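Local structure of PHOX (Pseudomonas fluorescens, 4A9V) at residues S456-G460 and T461-G465; A406-E410 and D411-V415. The protein is an alkaline phosphatase of the PhoX family, built on a beta-propeller, that hydrolyses phosphate monoesters with a complex iron-calcium cofactor. All coordinates share one frame; numbering follows the deposited sequence. Where two conformers were deposited one is given.

Interaction 1: S456-G460 and T461-G465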
loop_
_atom_site.group_PDB
_atom_site.type_symbol
_atom_site.label_atom_id
_atom_site.label_comp_id
_atom_site.label_asym_id
_atom_site.label_seq_id
_atom_site.Cartn_x
_atom_site.Cartn_y
_atom_site.Cartn_z
ATOM N N SER A 456 18.360 -22.624 -2.382
ATOM C CA SER A 456 19.624 -22.832 -3.084
ATOM C C SER A 456 20.818 -22.521 -2.182
ATOM O O SER A 456 21.812 -23.247 -2.180
ATOM C CB SER A 456 19.682 -21.975 -4.347
ATOM O OG SER A 456 18.831 -22.496 -5.346
ATOM N N VAL A 457 20.674 -21.490 -1.360
ATOM C CA VAL A 457 21.763 -20.989 -0.535
ATOM C C VAL A 457 21.684 -21.579 0.876
ATOM O O VAL A 457 22.710 -21.814 1.513
ATOM C CB VAL A 457 21.716 -19.452 -0.470
ATOM C CG1 VAL A 457 22.752 -18.924 0.507
ATOM C CG2 VAL A 457 21.914 -18.850 -1.856
ATOM N N HIS A 458 20.466 -21.865 1.333
ATOM C CA HIS A 458 20.220 -22.228 2.729
ATOM C C HIS A 458 19.396 -23.489 2.849
ATOM O O HIS A 458 18.545 -23.610 3.732
ATOM C CB HIS A 458 19.535 -21.078 3.470
ATOM C CG HIS A 458 20.388 -19.839 3.593
ATOM N ND1 HIS A 458 21.557 -19.824 4.266
ATOM C CD2 HIS A 458 20.195 -18.550 3.108
ATOM C CE1 HIS A 458 22.060 -18.576 4.249
ATOM N NE2 HIS A 458 21.245 -17.809 3.507
ATOM N N ALA A 459 19.648 -24.453 1.970
ATOM C CA ALA A 459 18.905 -25.707 1.980
ATOM C C ALA A 459 18.878 -26.330 3.371
ATOM O O ALA A 459 19.910 -26.433 4.032
ATOM C CB ALA A 459 19.520 -26.682 0.989
ATOM N N GLY A 460 17.711 -26.829 3.769
ATOM C CA GLY A 460 17.581 -27.645 4.974
ATOM C C GLY A 460 17.623 -26.855 6.269
ATOM O O GLY A 460 17.801 -27.428 7.343
ATOM N N THR A 461 17.501 -25.534 6.157
ATOM C CA THR A 461 17.440 -24.639 7.320
ATOM C C THR A 461 16.199 -23.750 7.212
ATOM O O THR A 461 15.615 -23.618 6.135
ATOM C CB THR A 461 18.686 -23.728 7.401
ATOM O OG1 THR A 461 18.626 -22.731 6.374
ATOM C CG2 THR A 461 19.970 -24.539 7.273
ATOM N N PRO A 462 15.870 -23.026 8.291
ATOM C CA PRO A 462 14.713 -22.136 8.193
ATOM C C PRO A 462 14.844 -21.065 7.111
ATOM O O PRO A 462 13.843 -20.687 6.504
ATOM C CB PRO A 462 14.640 -21.517 9.589
ATOM C CG PRO A 462 15.175 -22.594 10.479
ATOM C CD PRO A 462 16.286 -23.233 9.689
ATOM N N LYS A 463 16.067 -20.642 6.807
ATOM C CA LYS A 463 16.313 -19.646 5.766
ATOM C C LYS A 463 16.074 -20.206 4.365
ATOM O O LYS A 463 15.970 -19.449 3.405
ATOM C CB LYS A 463 17.747 -19.127 5.863
ATOM C CG LYS A 463 17.954 -18.067 6.931
ATOM C CD LYS A 463 19.377 -17.528 6.886
ATOM C CE LYS A 463 19.783 -16.862 8.188
ATOM N NZ LYS A 463 21.210 -16.438 8.143
ATOM N N GLY A 464 15.872 -21.519 4.263
ATOM C CA GLY A 464 15.490 -22.133 2.993
ATOM C C GLY A 464 14.016 -21.995 2.639
ATOM O O GLY A 464 13.610 -22.329 1.525
ATOM N N GLY A 465 13.210 -21.540 3.592
ATOM C CA GLY A 465 11.788 -21.328 3.356
ATOM C C GLY A 465 10.960 -22.582 3.576
ATOM O O GLY A 465 11.477 -23.671 3.858
#
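H458, the first residue of a type II beta turn that ends at T461, packs its ring against K463, two residues past the turn. The lysine lies over one face of the imidazole. Its CD sits 3.8 Å from the centroid of the H458 ring and only 8° off the ring normal, a CH-pi contact. Lower down, K463 CB comes within 3.6 Å of H458 CG. K463 is modelled in two conformers, and in one of them the chain beyond CG is extended, which carries the methylene groups up over the ring. The opposite face of the imidazole is covered by CG1 of V457, so the ring lies between two aliphatic groups. At its far end H458 NE2 is hydrogen-bonded to OD1 of D502, which helps to fix the rotation of the ring. K463 NZ is 4.8 Å from H458 NE2. D502 and K463 would probably pull the ionisation of H458 in opposite directions.

The turn is closed at the carbonyl of H458. T461 N donates to H458 O at 3.3 Å, with an N-H...O angle of 143°. The hydroxyl of T461 donates to the same oxygen, and both donors arrive from one face of the carbonyl plane. The torsion of T461 explains this grip: OG1 stands between the backbone N and the carbonyl carbon (chi1 72°), facing back into the turn. G460, at positive phi, takes the third corner of the turn. P462 to G464 have helical backbone angles, and G464 N donates to T461 O. K463 N makes a weak bond to T461 OG1, the bond of an ST turn. The contact lies at the surface, away from the iron-calcium cofactor. Of the two bonds to H458 O, the one from T461 OG1 is the shorter, at 2.8 Å.

Interaction 2: A406-E410 and D411-V415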
loop_
_atom_site.group_PDB
_atom_site.type_symbol
_atom_site.label_atom_id
_atom_site.label_comp_id
_atom_site.label_asym_id
_atom_site.label_seq_id
_atom_site.Cartn_x
_atom_site.Cartn_y
_atom_site.Cartn_z
ATOM N N ALA A 406 14.439 -7.663 9.984
ATOM C CA ALA A 406 15.811 -7.928 10.373
ATOM C C ALA A 406 15.994 -7.889 11.895
ATOM O O ALA A 406 16.989 -8.404 12.409
ATOM C CB ALA A 406 16.731 -6.920 9.702
ATOM N N LYS A 407 15.052 -7.266 12.604
ATOM C CA LYS A 407 15.193 -7.136 14.050
ATOM C C LYS A 407 14.432 -8.200 14.836
ATOM O O LYS A 407 14.506 -8.236 16.059
ATOM C CB LYS A 407 14.750 -5.747 14.514
ATOM C CG LYS A 407 15.588 -4.593 13.984
ATOM C CD LYS A 407 14.946 -3.265 14.358
ATOM C CE LYS A 407 15.926 -2.106 14.269
ATOM N NZ LYS A 407 15.437 -0.922 15.030
ATOM N N ARG A 408 13.745 -9.108 14.151
ATOM C CA ARG A 408 13.088 -10.202 14.860
ATOM C C ARG A 408 14.115 -10.992 15.672
ATOM O O ARG A 408 15.203 -11.299 15.186
ATOM C CB ARG A 408 12.351 -11.113 13.883
ATOM C CG ARG A 408 11.636 -12.303 14.516
ATOM C CD ARG A 408 10.575 -11.920 15.539
ATOM N NE ARG A 408 9.559 -11.034 14.974
ATOM C CZ ARG A 408 8.495 -10.592 15.636
ATOM N NH1 ARG A 408 8.339 -10.865 16.922
ATOM N NH2 ARG A 408 7.610 -9.822 15.016
ATOM N N GLY A 409 13.785 -11.253 16.932
ATOM C CA GLY A 409 14.714 -11.902 17.844
ATOM C C GLY A 409 15.353 -10.956 18.844
ATOM O O GLY A 409 15.860 -11.392 19.872
ATOM N N GLU A 410 15.411 -9.672 18.516
ATOM C CA GLU A 410 15.919 -8.694 19.463
ATOM C C GLU A 410 14.956 -8.585 20.641
ATOM O O GLU A 410 13.791 -8.974 20.547
ATOM C CB GLU A 410 16.137 -7.339 18.778
ATOM C CG GLU A 410 17.226 -7.395 17.717
ATOM C CD GLU A 410 17.452 -6.073 17.009
ATOM O OE1 GLU A 410 17.053 -5.015 17.547
ATOM O OE2 GLU A 410 18.186 -6.085 16.001
ATOM N N ASP A 411 15.472 -8.132 21.775
ATOM C CA ASP A 411 14.645 -7.963 22.954
ATOM C C ASP A 411 13.383 -7.181 22.605
ATOM O O ASP A 411 13.451 -6.094 22.027
ATOM C CB ASP A 411 15.428 -7.239 24.049
ATOM C CG ASP A 411 16.335 -8.170 24.829
ATOM O OD1 ASP A 411 16.483 -9.343 24.427
ATOM O OD2 ASP A 411 17.008 -7.689 25.766
ATOM N N GLY A 412 12.236 -7.741 22.973
ATOM C CA GLY A 412 10.952 -7.116 22.697
ATOM C C GLY A 412 10.267 -7.638 21.443
ATOM O O GLY A 412 9.091 -7.358 21.226
ATOM N N GLN A 413 11.008 -8.359 20.599
ATOM C CA GLN A 413 10.452 -8.961 19.383
ATOM C C GLN A 413 10.810 -10.442 19.341
ATOM O O GLN A 413 11.607 -10.887 18.516
ATOM C CB GLN A 413 10.969 -8.243 18.132
ATOM C CG GLN A 413 10.567 -6.780 18.081
ATOM C CD GLN A 413 10.786 -6.149 16.720
ATOM O OE1 GLN A 413 10.211 -6.584 15.726
ATOM N NE2 GLN A 413 11.559 -5.076 16.687
ATOM N N PRO A 414 10.188 -11.226 20.223
ATOM C CA PRO A 414 10.533 -12.634 20.323
ATOM C C PRO A 414 10.152 -13.408 19.064
ATOM O O PRO A 414 9.126 -13.141 18.445
ATOM C CB PRO A 414 9.717 -13.121 21.527
ATOM C CG PRO A 414 8.603 -12.140 21.658
ATOM C CD PRO A 414 9.164 -10.827 21.203
ATOM N N VAL A 415 10.900 -14.466 18.796
ATOM C CA VAL A 415 10.591 -15.383 17.719
ATOM C C VAL A 415 9.456 -16.289 18.163
ATOM O O VAL A 415 9.487 -16.847 19.262
ATOM C CB VAL A 415 11.823 -16.241 17.387
ATOM C CG1 VAL A 415 11.480 -17.299 16.355
ATOM C CG2 VAL A 415 12.972 -15.367 16.911
#
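R408 reaches P414 by leaving the backbone with CG anti to N (chi1 179°) and then bending at both chi2 (60°) and chi3. The double bend folds the guanidinium back across the chain. Q413 has CG anti to its carbonyl carbon and is extended from there, so its amide runs toward K407, and NE2 lies 3.9 Å from K407 CB.

The backbone here makes two successive type II beta turns, K407 to E410 and E410 to Q413, which share E410. Glycines with positive phi, G409 and G412, take the third position of each. E410 N donates to K407 O at 3.0 Å in the first turn. Q413 N donates to E410 O at 2.9 Å in the second. A further bond, G409 N to Q413 O, is 2.7 Å long and closes the loop across both segments.

R408 packs on this frame. Its NH1 donates to P414 O at 2.8 Å, coming from above the carbonyl plane and away from a lone pair. The N-H...O angle is 138°, so the bond is bent. One face of the guanidinium is covered near its rim by Q413 CB. The aliphatic part also packs: R408 CD lies 3.3 Å from Q413 O, and R408 CG meets CG2 of V415 at 4.1 Å, the two side chains crossing at a slant.

The other two nitrogens turn elsewhere. R408 NE forms a salt bridge with D384 OD1, and NH2 donates to R382 O. Q413 OE1 accepts from N405. Each guanidinium nitrogen therefore has an oxygen partner. This should hold the group in one rotation and probably offsets the cost of burying its charge, with D384 supplying the opposite charge.

Overall arrangement
Following the chain from the N terminus, interaction 2 comes first. Its double turn folds back the loop between strands 398-402 and 428-434, neighbouring antiparallel strands of the propeller. The chain then runs through strands 428-434 and 443-451. Interaction 1 follows, in the loop that leads to strand 478-483, the first of a separate four-strand sheet. The two contacts are in series and neither nest nor cross. The centres of interactions 1 and 2 are about 20 Å apart. The nearest atoms of interactions 1 and 2 are about 9 Å apart, without touching. The loop of interaction 2 still connects them indirectly: K423 is backbone-bonded to R408, and R421 is hydrogen-bonded to P462 O of interaction 1.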